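CLIP-associating protein 2 (Mus musculus, PDB 3WOZ) probably binds tubulin through TOG domains such as this one and contributes to the control of microtubule dynamics. Local coordinates at residues L123-L128 with K149-L154; R130-Q135 with R170-R175; D159-T164 with E201-E206; S194-L199 with T223-N228. One frame throughout, in Å; residues are numbered along the deposited sequence.

Interaction 1 (L123-L128 with K149-L154)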
# COMPACT_ATOMS: atom_id res chain seq x y z
N LEU A 123 -6.96 -9.86 -1.26
CA LEU A 123 -6.21 -9.57 -0.03
C LEU A 123 -5.70 -8.12 0.03
O LEU A 123 -5.82 -7.46 1.06
CB LEU A 123 -5.03 -10.54 0.13
CG LEU A 123 -5.24 -12.05 0.30
CD1 LEU A 123 -3.89 -12.71 0.54
CD2 LEU A 123 -6.19 -12.41 1.44
N GLN A 124 -5.15 -7.65 -1.09
CA GLN A 124 -4.73 -6.25 -1.21
C GLN A 124 -5.92 -5.32 -1.00
O GLN A 124 -5.84 -4.35 -0.26
CB GLN A 124 -4.15 -5.96 -2.59
CG GLN A 124 -2.86 -6.65 -2.93
CD GLN A 124 -2.29 -6.12 -4.23
OE1 GLN A 124 -2.12 -6.86 -5.20
NE2 GLN A 124 -2.04 -4.82 -4.27
N PHE A 125 -7.02 -5.63 -1.68
CA PHE A 125 -8.22 -4.79 -1.64
C PHE A 125 -8.81 -4.69 -0.23
O PHE A 125 -9.24 -3.62 0.19
CB PHE A 125 -9.28 -5.31 -2.62
CG PHE A 125 -10.46 -4.39 -2.77
CD1 PHE A 125 -11.67 -4.68 -2.13
CD2 PHE A 125 -10.36 -3.23 -3.53
CE1 PHE A 125 -12.77 -3.83 -2.27
CE2 PHE A 125 -11.46 -2.37 -3.67
CZ PHE A 125 -12.66 -2.67 -3.03
N ASN A 126 -8.80 -5.81 0.49
CA ASN A 126 -9.35 -5.87 1.84
C ASN A 126 -8.54 -5.02 2.82
O ASN A 126 -9.11 -4.36 3.68
CB ASN A 126 -9.47 -7.31 2.33
CG ASN A 126 -10.49 -8.12 1.55
OD1 ASN A 126 -10.46 -9.35 1.55
ND2 ASN A 126 -11.41 -7.44 0.86
N ILE A 127 -7.22 -5.05 2.66
CA ILE A 127 -6.33 -4.18 3.42
C ILE A 127 -6.63 -2.71 3.12
O ILE A 127 -6.63 -1.88 4.02
CB ILE A 127 -4.85 -4.50 3.13
CG1 ILE A 127 -4.46 -5.81 3.82
CG2 ILE A 127 -3.93 -3.36 3.59
CD1 ILE A 127 -3.32 -6.52 3.17
N LEU A 128 -6.90 -2.42 1.85
CA LEU A 128 -7.17 -1.06 1.43
C LEU A 128 -8.50 -0.53 1.97
O LEU A 128 -8.62 0.66 2.27
CB LEU A 128 -7.12 -0.95 -0.10
CG LEU A 128 -5.75 -1.12 -0.78
CD1 LEU A 128 -5.90 -1.08 -2.28
CD2 LEU A 128 -4.76 -0.08 -0.33
N LYS A 149 -5.34 6.51 -5.46
CA LYS A 149 -4.66 6.15 -6.71
C LYS A 149 -4.36 4.65 -6.76
O LYS A 149 -4.51 4.02 -7.81
CB LYS A 149 -3.38 6.95 -6.90
CG LYS A 149 -3.60 8.36 -7.42
CD LYS A 149 -2.27 9.06 -7.64
CE LYS A 149 -2.42 10.35 -8.43
NZ LYS A 149 -1.15 11.14 -8.35
N TYR A 150 -3.95 4.09 -5.63
CA TYR A 150 -3.64 2.67 -5.55
C TYR A 150 -4.91 1.82 -5.73
O TYR A 150 -4.90 0.86 -6.51
CB TYR A 150 -2.93 2.34 -4.23
CG TYR A 150 -2.28 0.98 -4.19
CD1 TYR A 150 -3.04 -0.18 -3.98
CD2 TYR A 150 -0.90 0.84 -4.36
CE1 TYR A 150 -2.44 -1.44 -3.93
CE2 TYR A 150 -0.30 -0.41 -4.31
CZ TYR A 150 -1.07 -1.54 -4.10
OH TYR A 150 -0.48 -2.78 -4.04
N ILE A 151 -5.98 2.17 -5.02
CA ILE A 151 -7.29 1.51 -5.22
C ILE A 151 -7.62 1.49 -6.70
O ILE A 151 -7.87 0.44 -7.27
CB ILE A 151 -8.48 2.25 -4.52
CG1 ILE A 151 -8.14 2.72 -3.10
CG2 ILE A 151 -9.76 1.39 -4.58
CD1 ILE A 151 -8.13 1.66 -2.05
N GLU A 152 -7.62 2.68 -7.31
CA GLU A 152 -7.98 2.82 -8.72
C GLU A 152 -7.18 1.88 -9.61
O GLU A 152 -7.75 1.21 -10.47
CB GLU A 152 -7.81 4.27 -9.19
CG GLU A 152 -8.77 4.61 -10.33
CD GLU A 152 -8.14 5.43 -11.44
OE1 GLU A 152 -7.27 6.28 -11.15
OE2 GLU A 152 -8.54 5.23 -12.61
N THR A 153 -5.86 1.83 -9.41
CA THR A 153 -4.99 0.96 -10.22
C THR A 153 -5.27 -0.52 -9.94
O THR A 153 -5.26 -1.34 -10.87
CB THR A 153 -3.50 1.30 -10.00
OG1 THR A 153 -3.32 2.71 -10.10
CG2 THR A 153 -2.63 0.61 -11.03
N LEU A 154 -5.53 -0.86 -8.68
CA LEU A 154 -5.86 -2.24 -8.30
C LEU A 154 -7.18 -2.68 -8.93
O LEU A 154 -7.33 -3.83 -9.32
CB LEU A 154 -5.91 -2.39 -6.78
CG LEU A 154 -6.05 -3.82 -6.23
CD1 LEU A 154 -4.78 -4.64 -6.47
CD2 LEU A 154 -6.41 -3.82 -4.75

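Interaction 2 (R130-Q135 with R170-R175)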
# COMPACT_ATOMS: atom_id res chain seq x y z
N ARG A 130 -9.99 -1.52 4.91
CA ARG A 130 -9.72 -1.26 6.33
C ARG A 130 -8.85 -0.02 6.55
O ARG A 130 -9.10 0.75 7.48
CB ARG A 130 -9.08 -2.49 6.99
CG ARG A 130 -10.06 -3.63 7.29
CD ARG A 130 -9.38 -4.82 7.97
NE ARG A 130 -8.44 -5.51 7.07
CZ ARG A 130 -8.79 -6.46 6.20
NH1 ARG A 130 -10.05 -6.85 6.09
NH2 ARG A 130 -7.86 -7.01 5.43
N PHE A 131 -7.84 0.17 5.70
CA PHE A 131 -6.94 1.32 5.83
C PHE A 131 -7.66 2.65 5.58
O PHE A 131 -7.38 3.64 6.25
CB PHE A 131 -5.73 1.17 4.89
CG PHE A 131 -4.60 2.12 5.19
CD1 PHE A 131 -4.11 2.26 6.48
CD2 PHE A 131 -3.99 2.83 4.16
CE1 PHE A 131 -3.05 3.12 6.76
CE2 PHE A 131 -2.93 3.70 4.43
CZ PHE A 131 -2.46 3.84 5.73
N THR A 132 -8.57 2.65 4.62
CA THR A 132 -9.38 3.83 4.29
C THR A 132 -10.20 4.31 5.50
O THR A 132 -10.29 5.51 5.75
CB THR A 132 -10.30 3.56 3.08
OG1 THR A 132 -9.50 3.23 1.94
CG2 THR A 132 -11.17 4.77 2.76
N VAL A 133 -10.76 3.36 6.25
CA VAL A 133 -11.57 3.68 7.42
C VAL A 133 -10.76 3.77 8.72
O VAL A 133 -11.25 4.30 9.72
CB VAL A 133 -12.76 2.68 7.61
CG1 VAL A 133 -13.45 2.41 6.29
CG2 VAL A 133 -12.29 1.37 8.25
N ASP A 134 -9.52 3.26 8.68
CA ASP A 134 -8.70 3.12 9.89
C ASP A 134 -8.83 4.31 10.83
O ASP A 134 -8.52 5.45 10.47
CB ASP A 134 -7.23 2.86 9.52
CG ASP A 134 -6.48 2.07 10.60
OD1 ASP A 134 -6.51 2.49 11.78
OD2 ASP A 134 -5.86 1.04 10.25
N GLN A 135 -9.30 4.02 12.04
CA GLN A 135 -9.69 5.03 13.02
C GLN A 135 -8.54 5.42 13.96
O GLN A 135 -8.62 6.44 14.66
CB GLN A 135 -10.88 4.53 13.84
CG GLN A 135 -11.75 5.63 14.46
CD GLN A 135 -12.80 6.16 13.50
OE1 GLN A 135 -13.58 5.40 12.92
NE2 GLN A 135 -12.83 7.48 13.33
N ARG A 170 -18.65 -1.09 2.45
CA ARG A 170 -19.70 -0.08 2.51
C ARG A 170 -19.23 1.14 3.31
O ARG A 170 -19.49 2.28 2.93
CB ARG A 170 -20.95 -0.68 3.14
CG ARG A 170 -22.25 0.03 2.82
CD ARG A 170 -23.46 -0.91 2.95
NE ARG A 170 -23.41 -1.75 4.15
CZ ARG A 170 -23.32 -3.08 4.14
NH1 ARG A 170 -23.28 -3.75 3.00
NH2 ARG A 170 -23.28 -3.75 5.29
N LEU A 171 -18.53 0.87 4.41
CA LEU A 171 -17.96 1.91 5.27
C LEU A 171 -16.85 2.69 4.56
O LEU A 171 -16.67 3.88 4.81
CB LEU A 171 -17.43 1.28 6.57
CG LEU A 171 -16.85 2.11 7.72
CD1 LEU A 171 -17.93 2.92 8.43
CD2 LEU A 171 -16.13 1.21 8.71
N ALA A 172 -16.11 2.01 3.68
CA ALA A 172 -15.01 2.63 2.94
C ALA A 172 -15.50 3.49 1.79
O ALA A 172 -15.03 4.62 1.61
CB ALA A 172 -14.05 1.57 2.44
N VAL A 173 -16.45 2.96 1.01
CA VAL A 173 -17.03 3.69 -0.12
C VAL A 173 -17.72 4.98 0.33
O VAL A 173 -17.67 5.99 -0.37
CB VAL A 173 -17.97 2.79 -0.97
CG1 VAL A 173 -18.73 3.61 -2.00
CG2 VAL A 173 -17.17 1.70 -1.67
N SER A 174 -18.35 4.94 1.51
CA SER A 174 -18.97 6.12 2.13
C SER A 174 -17.97 7.26 2.30
O SER A 174 -18.25 8.40 1.92
CB SER A 174 -19.56 5.77 3.50
OG SER A 174 -20.55 4.77 3.39
N ARG A 175 -16.82 6.94 2.87
CA ARG A 175 -15.74 7.92 3.07
C ARG A 175 -15.27 8.51 1.75
O ARG A 175 -15.04 9.72 1.66
CB ARG A 175 -14.57 7.28 3.82
CG ARG A 175 -14.87 6.95 5.27
CD ARG A 175 -13.61 6.63 6.05
NE ARG A 175 -12.69 7.77 6.13
CZ ARG A 175 -11.77 7.93 7.08
NH1 ARG A 175 -10.98 9.00 7.06
NH2 ARG A 175 -11.63 7.02 8.04

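Interaction 3 (D159-T164 with E201-E206)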
# COMPACT_ATOMS: atom_id res chain seq x y z
N ASP A 159 -10.55 -9.01 -10.32
CA ASP A 159 -11.74 -9.74 -10.75
C ASP A 159 -12.96 -9.06 -10.13
O ASP A 159 -12.86 -8.51 -9.04
CB ASP A 159 -11.68 -11.19 -10.27
CG ASP A 159 -10.88 -12.09 -11.20
OD1 ASP A 159 -10.67 -11.72 -12.38
OD2 ASP A 159 -10.47 -13.18 -10.74
N PRO A 160 -14.11 -9.09 -10.83
CA PRO A 160 -15.35 -8.53 -10.28
C PRO A 160 -15.73 -9.05 -8.88
O PRO A 160 -16.22 -8.28 -8.06
CB PRO A 160 -16.41 -8.94 -11.31
CG PRO A 160 -15.65 -9.00 -12.59
CD PRO A 160 -14.28 -9.51 -12.23
N ARG A 161 -15.48 -10.33 -8.61
CA ARG A 161 -15.85 -10.92 -7.32
C ARG A 161 -14.81 -10.69 -6.21
O ARG A 161 -14.92 -11.25 -5.12
CB ARG A 161 -16.22 -12.41 -7.47
CG ARG A 161 -17.04 -13.03 -6.31
CD ARG A 161 -18.07 -12.07 -5.69
NE ARG A 161 -19.12 -11.65 -6.62
CZ ARG A 161 -19.75 -10.48 -6.57
NH1 ARG A 161 -19.44 -9.59 -5.64
NH2 ARG A 161 -20.68 -10.19 -7.46
N ASP A 162 -13.83 -9.84 -6.49
CA ASP A 162 -12.91 -9.37 -5.45
C ASP A 162 -13.55 -8.19 -4.71
O ASP A 162 -13.10 -7.81 -3.63
CB ASP A 162 -11.56 -8.96 -6.05
CG ASP A 162 -10.77 -10.13 -6.60
OD1 ASP A 162 -9.97 -9.91 -7.53
OD2 ASP A 162 -10.93 -11.27 -6.10
N PHE A 163 -14.59 -7.62 -5.31
CA PHE A 163 -15.32 -6.50 -4.73
C PHE A 163 -16.73 -6.91 -4.33
O PHE A 163 -17.57 -7.21 -5.19
CB PHE A 163 -15.34 -5.33 -5.72
CG PHE A 163 -16.24 -4.19 -5.31
CD1 PHE A 163 -17.42 -3.94 -6.00
CD2 PHE A 163 -15.90 -3.38 -4.23
CE1 PHE A 163 -18.26 -2.89 -5.62
CE2 PHE A 163 -16.74 -2.32 -3.85
CZ PHE A 163 -17.92 -2.08 -4.54
N THR A 164 -16.99 -6.91 -3.03
CA THR A 164 -18.29 -7.33 -2.49
C THR A 164 -18.93 -6.27 -1.59
O THR A 164 -18.24 -5.49 -0.94
CB THR A 164 -18.19 -8.66 -1.70
OG1 THR A 164 -17.18 -8.56 -0.69
CG2 THR A 164 -17.87 -9.83 -2.62
N GLU A 201 -17.57 0.36 -12.60
CA GLU A 201 -17.32 -0.34 -13.86
C GLU A 201 -16.77 -1.76 -13.67
O GLU A 201 -16.92 -2.61 -14.54
CB GLU A 201 -16.39 0.48 -14.77
CG GLU A 201 -17.07 1.68 -15.43
CD GLU A 201 -16.17 2.45 -16.38
OE1 GLU A 201 -16.17 3.70 -16.32
OE2 GLU A 201 -15.45 1.82 -17.19
N LEU A 202 -16.14 -2.01 -12.52
CA LEU A 202 -15.63 -3.33 -12.19
C LEU A 202 -16.75 -4.32 -11.90
O LEU A 202 -16.79 -5.41 -12.47
CB LEU A 202 -14.66 -3.27 -11.00
CG LEU A 202 -14.18 -4.61 -10.43
CD1 LEU A 202 -13.20 -5.30 -11.37
CD2 LEU A 202 -13.56 -4.41 -9.06
N ASN A 203 -17.66 -3.93 -11.00
CA ASN A 203 -18.78 -4.77 -10.62
C ASN A 203 -20.03 -3.91 -10.41
O ASN A 203 -20.36 -3.53 -9.28
CB ASN A 203 -18.45 -5.57 -9.36
CG ASN A 203 -19.40 -6.73 -9.13
OD1 ASN A 203 -20.57 -6.68 -9.51
ND2 ASN A 203 -18.91 -7.78 -8.49
N THR A 204 -20.72 -3.61 -11.51
CA THR A 204 -21.90 -2.76 -11.50
C THR A 204 -22.99 -3.24 -10.51
O THR A 204 -23.34 -2.49 -9.59
CB THR A 204 -22.48 -2.55 -12.93
OG1 THR A 204 -21.44 -2.06 -13.79
CG2 THR A 204 -23.63 -1.55 -12.91
N PRO A 205 -23.51 -4.48 -10.68
CA PRO A 205 -24.59 -4.93 -9.80
C PRO A 205 -24.24 -4.86 -8.31
O PRO A 205 -25.05 -4.36 -7.52
CB PRO A 205 -24.81 -6.38 -10.24
CG PRO A 205 -24.39 -6.40 -11.65
CD PRO A 205 -23.20 -5.49 -11.71
N GLU A 206 -23.05 -5.33 -7.94
CA GLU A 206 -22.62 -5.31 -6.54
C GLU A 206 -22.41 -3.89 -6.01
O GLU A 206 -22.57 -3.63 -4.82
CB GLU A 206 -21.35 -6.15 -6.35
CG GLU A 206 -21.03 -6.51 -4.90
CD GLU A 206 -21.85 -7.67 -4.34
OE1 GLU A 206 -21.69 -7.98 -3.15
OE2 GLU A 206 -22.65 -8.28 -5.09

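Interaction 4 (S194-L199 with T223-N228)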
# COMPACT_ATOMS: atom_id res chain seq x y z
N SER A 194 -12.45 8.82 -9.69
CA SER A 194 -11.86 7.71 -10.43
C SER A 194 -12.03 6.39 -9.68
O SER A 194 -12.32 5.37 -10.29
CB SER A 194 -10.38 7.98 -10.74
OG SER A 194 -9.64 8.20 -9.55
N VAL A 195 -11.88 6.42 -8.35
CA VAL A 195 -12.09 5.23 -7.53
C VAL A 195 -13.54 4.74 -7.62
O VAL A 195 -13.78 3.57 -7.89
CB VAL A 195 -11.66 5.44 -6.05
CG1 VAL A 195 -12.23 4.36 -5.14
CG2 VAL A 195 -10.15 5.45 -5.95
N LEU A 196 -14.49 5.66 -7.42
CA LEU A 196 -15.91 5.33 -7.52
C LEU A 196 -16.29 4.84 -8.91
O LEU A 196 -17.04 3.88 -9.05
CB LEU A 196 -16.79 6.52 -7.10
CG LEU A 196 -16.70 6.97 -5.64
CD1 LEU A 196 -17.54 8.21 -5.41
CD2 LEU A 196 -17.10 5.87 -4.67
N ILE A 197 -15.76 5.51 -9.93
CA ILE A 197 -15.96 5.13 -11.33
C ILE A 197 -15.44 3.71 -11.58
O ILE A 197 -16.18 2.86 -12.10
CB ILE A 197 -15.28 6.13 -12.31
CG1 ILE A 197 -16.03 7.47 -12.34
CG2 ILE A 197 -15.14 5.54 -13.72
CD1 ILE A 197 -17.42 7.43 -12.99
N SER A 198 -14.19 3.46 -11.20
CA SER A 198 -13.56 2.16 -11.44
C SER A 198 -14.27 1.01 -10.73
O SER A 198 -14.45 -0.05 -11.32
CB SER A 198 -12.07 2.19 -11.07
OG SER A 198 -11.87 2.70 -9.76
N LEU A 199 -14.67 1.22 -9.48
CA LEU A 199 -15.40 0.19 -8.73
C LEU A 199 -16.78 -0.08 -9.33
O LEU A 199 -17.24 -1.22 -9.35
CB LEU A 199 -15.52 0.56 -7.24
CG LEU A 199 -14.24 0.67 -6.41
CD1 LEU A 199 -14.58 1.01 -4.96
CD2 LEU A 199 -13.40 -0.61 -6.46
N THR A 223 -24.55 9.32 -7.47
CA THR A 223 -25.43 9.28 -8.65
C THR A 223 -25.11 10.41 -9.64
O THR A 223 -25.11 10.18 -10.86
CB THR A 223 -26.93 9.29 -8.25
OG1 THR A 223 -27.24 8.12 -7.49
CG2 THR A 223 -27.84 9.34 -9.48
N LYS A 224 -24.82 11.60 -9.12
CA LYS A 224 -24.43 12.74 -9.96
C LYS A 224 -23.14 12.48 -10.73
O LYS A 224 -22.97 12.97 -11.85
CB LYS A 224 -24.30 14.01 -9.12
CG LYS A 224 -25.62 14.70 -8.80
CD LYS A 224 -25.42 16.11 -8.25
CE LYS A 224 -25.13 17.12 -9.35
NZ LYS A 224 -24.90 18.49 -8.80
N LEU A 225 -22.24 11.69 -10.14
CA LEU A 225 -20.95 11.37 -10.74
C LEU A 225 -21.04 10.21 -11.74
O LEU A 225 -20.45 10.27 -12.82
CB LEU A 225 -19.93 11.02 -9.65
CG LEU A 225 -19.76 11.96 -8.46
CD1 LEU A 225 -19.16 11.22 -7.27
CD2 LEU A 225 -18.94 13.20 -8.81
N LEU A 226 -21.79 9.17 -11.38
CA LEU A 226 -21.87 7.95 -12.17
C LEU A 226 -22.76 8.06 -13.41
O LEU A 226 -22.88 7.10 -14.18
CB LEU A 226 -22.30 6.76 -11.29
CG LEU A 226 -21.37 6.36 -10.15
CD1 LEU A 226 -22.05 5.36 -9.23
CD2 LEU A 226 -20.04 5.80 -10.67
N HIS A 227 -23.39 9.22 -13.59
CA HIS A 227 -24.12 9.54 -14.81
C HIS A 227 -23.21 10.42 -15.68
O HIS A 227 -22.81 11.51 -15.24
CB HIS A 227 -25.42 10.29 -14.48
CG HIS A 227 -26.50 9.43 -13.90
ND1 HIS A 227 -27.77 9.38 -14.43
CD2 HIS A 227 -26.49 8.58 -12.84
CE1 HIS A 227 -28.51 8.54 -13.71
NE2 HIS A 227 -27.75 8.05 -12.75
N ASN A 228 -22.86 9.98 -16.89
CA ASN A 228 -23.32 8.73 -17.49
C ASN A 228 -22.56 7.50 -17.01
O ASN A 228 -21.33 7.42 -17.15
CB ASN A 228 -23.24 8.81 -19.02
CG ASN A 228 -24.15 9.87 -19.61
OD1 ASN A 228 -25.35 9.88 -19.36
ND2 ASN A 228 -23.57 10.76 -20.41

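Interaction 1 (L123-L128 with K149-L154)
Lys149 O is gripped by two donors, both from Thr153: the backbone N at 3.0 Å, in the ordinary helical bond, and OG1, which donates to Lys149 O over 2.9 Å from above the carbonyl plane. This pair lies on the side of helix 141-155 turned away from helix 121-133; the face between the two helices is mostly apolar. Leu128 and Ile151 lie alongside, pointing opposite ways, and Leu128 CB is pressed to within 3.4 Å of Ile151 CD1, a crowded spot. The segments run nearly antiparallel, at 153°, as expected of successive helices in the alpha-solenoid of HEAT repeats from which a TOG domain is built. Tyr150, its CG anti to the backbone N (chi1 -166°), crosses Leu128 at about a right angle and offers its ring edge, so that CD1 of the ring lies 3.4 Å from Leu128 CD1. The amide end of Gln124 comes in beside the tyrosine hydroxyl, the polar part of this face. An alanine in place of Tyr150 would remove that edge and the hydroxyl, and would probably loosen both Leu128 CD1 and the amide end of Gln124. Leu154 fills the next turn: its CD2 approaches the Phe125 ring near the ring plane, 3.9 Å from Phe125 CB, and also lies 3.7 Å from Leu128 CD1. Leu89 of helix 85-96 covers both Tyr150 and Leu128.

Interaction 2 (R130-Q135 with R170-R175)
The guanidinium of Arg175 lies flat beneath one backbone carbonyl and edge-on to the next. Thr132 O stands 2.9 Å above the guanidinium plane of Arg175, offset toward its rim, whereas Val133 O lies near that plane, 3.2 Å from Arg175 NH2. A bend at chi3 (63°) of Arg175 turns the group in across the C-terminal end of helix 121-133, where Asp134 is the first residue to leave helical geometry. Helices 121-133 and 167-179 are next-but-one in the HEAT-type alpha-solenoid, separated by helix 141-155. Val133 and Leu171 cross at about a right angle, with Val133 CG1 3.7 Å from Leu171 CG. The same methyl, CG1 of Val133, comes equally close to Ala172 CA, and the two backbones approach to 5.7 Å between Val133 CA and Ala172 CA. The hydroxyl of Thr132 is bonded back to Leu128 O, one turn earlier. An alanine in place of Arg175 would take the charge away from the two carbonyls and would probably weaken the hold of helix 167-179 on this helix end. The chemistry is therefore a small apolar patch with a cation beside it, whose charge would probably be favoured by the partial negative charge of the helix terminus.

Interaction 3 (D159-T164 with E201-E206)
Asn203 sits at the junction of two helices of the solenoid, the first residue after helix 186-202 and the N-cap of helix 204-212, and its amide serves both the cap and the loop 159-164. OD1 of Asn203 accepts from Glu206 N in the capping bond. ND2 of Asn203 donates to Pro160 O at 2.8 Å, with an N-H...O angle of 160°; the proline carbonyl lies near the amide plane, yet the donor stands well above the carbonyl plane. Pro160 O also receives Phe163 N, helping close the short 3-10 turn, so the amide grips an atom already in use. This is the tighter, inner side. Phe163, CG anti to the backbone N, turns a ring edge to Asn203, with its CD1 3.9 Å from Asn203 CB, while Phe163 CB rests against CD2 of Leu202. Met158 covers both Phe163 and Leu202. On the solvent side the contact is looser. The chain of Arg161, bent at chi2 and chi3, sets one guanidinium face beneath Asn203 ND2; both groups are donors and no bond joins them. The Arg161 and Glu206 side chains cross nearly perpendicularly, their flat ends tilted 66° to each other. That carboxylate has a firmer partner in Asn165, whose backbone N donates to Glu206 OE1. The salt bridge with arginine is long: Arg161 NH1 lies 3.5 Å from Glu206 OE2.

Interaction 4 (S194-L199 with T223-N228)
Leu226 can be followed outward from near the C-terminal end of helix 216-226. Its CB is still 5.2 Å from Ile197 CD1, and CG, set anti to the carbonyl carbon of its own residue (chi1 -63°), comes to 5.0 Å from the same methyl of Ile197. Contact begins at the tip, where the CD2 branch of Leu226 reaches 3.9 Å from Ile197 CD1 and an equal 3.9 Å from the backbone oxygen of Leu196. The methyl thus lies against a hydrocarbon end and a helix carbonyl together. Leu226 and Ile197 run alongside in opposite senses, with tip beside tip. One residue earlier, Leu225 crosses Leu196 obliquely, and here two branch ends meet, CD1 of Leu225 lying 3.9 Å from CD1 of Leu196. The interface buries just 181 Å² and has no hydrogen bond across it; what holds it is the packing of methyl groups at ordinary van der Waals distance. Such sparse leucine and isoleucine contacts join the final helix of the alpha-solenoid to the rest of the array. Other helices pack here too: Phe207 of helix 204-212 touches both Leu196 and Leu226, Leu211 of that helix adds to the cover of Leu226, and Val173, Val176 and Ile177 of helix 167-179 pack on Leu196.

How the interactions relate
Interaction 1 is the buried member, near the centre of the chain; interactions 2, 3 and 4 lie farther out and are only partly buried. Interactions 1 and 2 share helix 121-133: apolar side chains pack along its body, while an arginine meets carbonyls at its end. Interactions 3 and 4 share helix 186-202: methyl groups lie against its flank, and where it gives way to helix 204-212 come the N-cap asparagine of the new helix and a long salt bridge. Phe125 of interaction 1 touches Phe163 of interaction 3 and Leu199 of interaction 4, and Ile151 packs on Val195. The charged and capping groups sit at helix ends and loops, while contacts between helix flanks are mainly apolar.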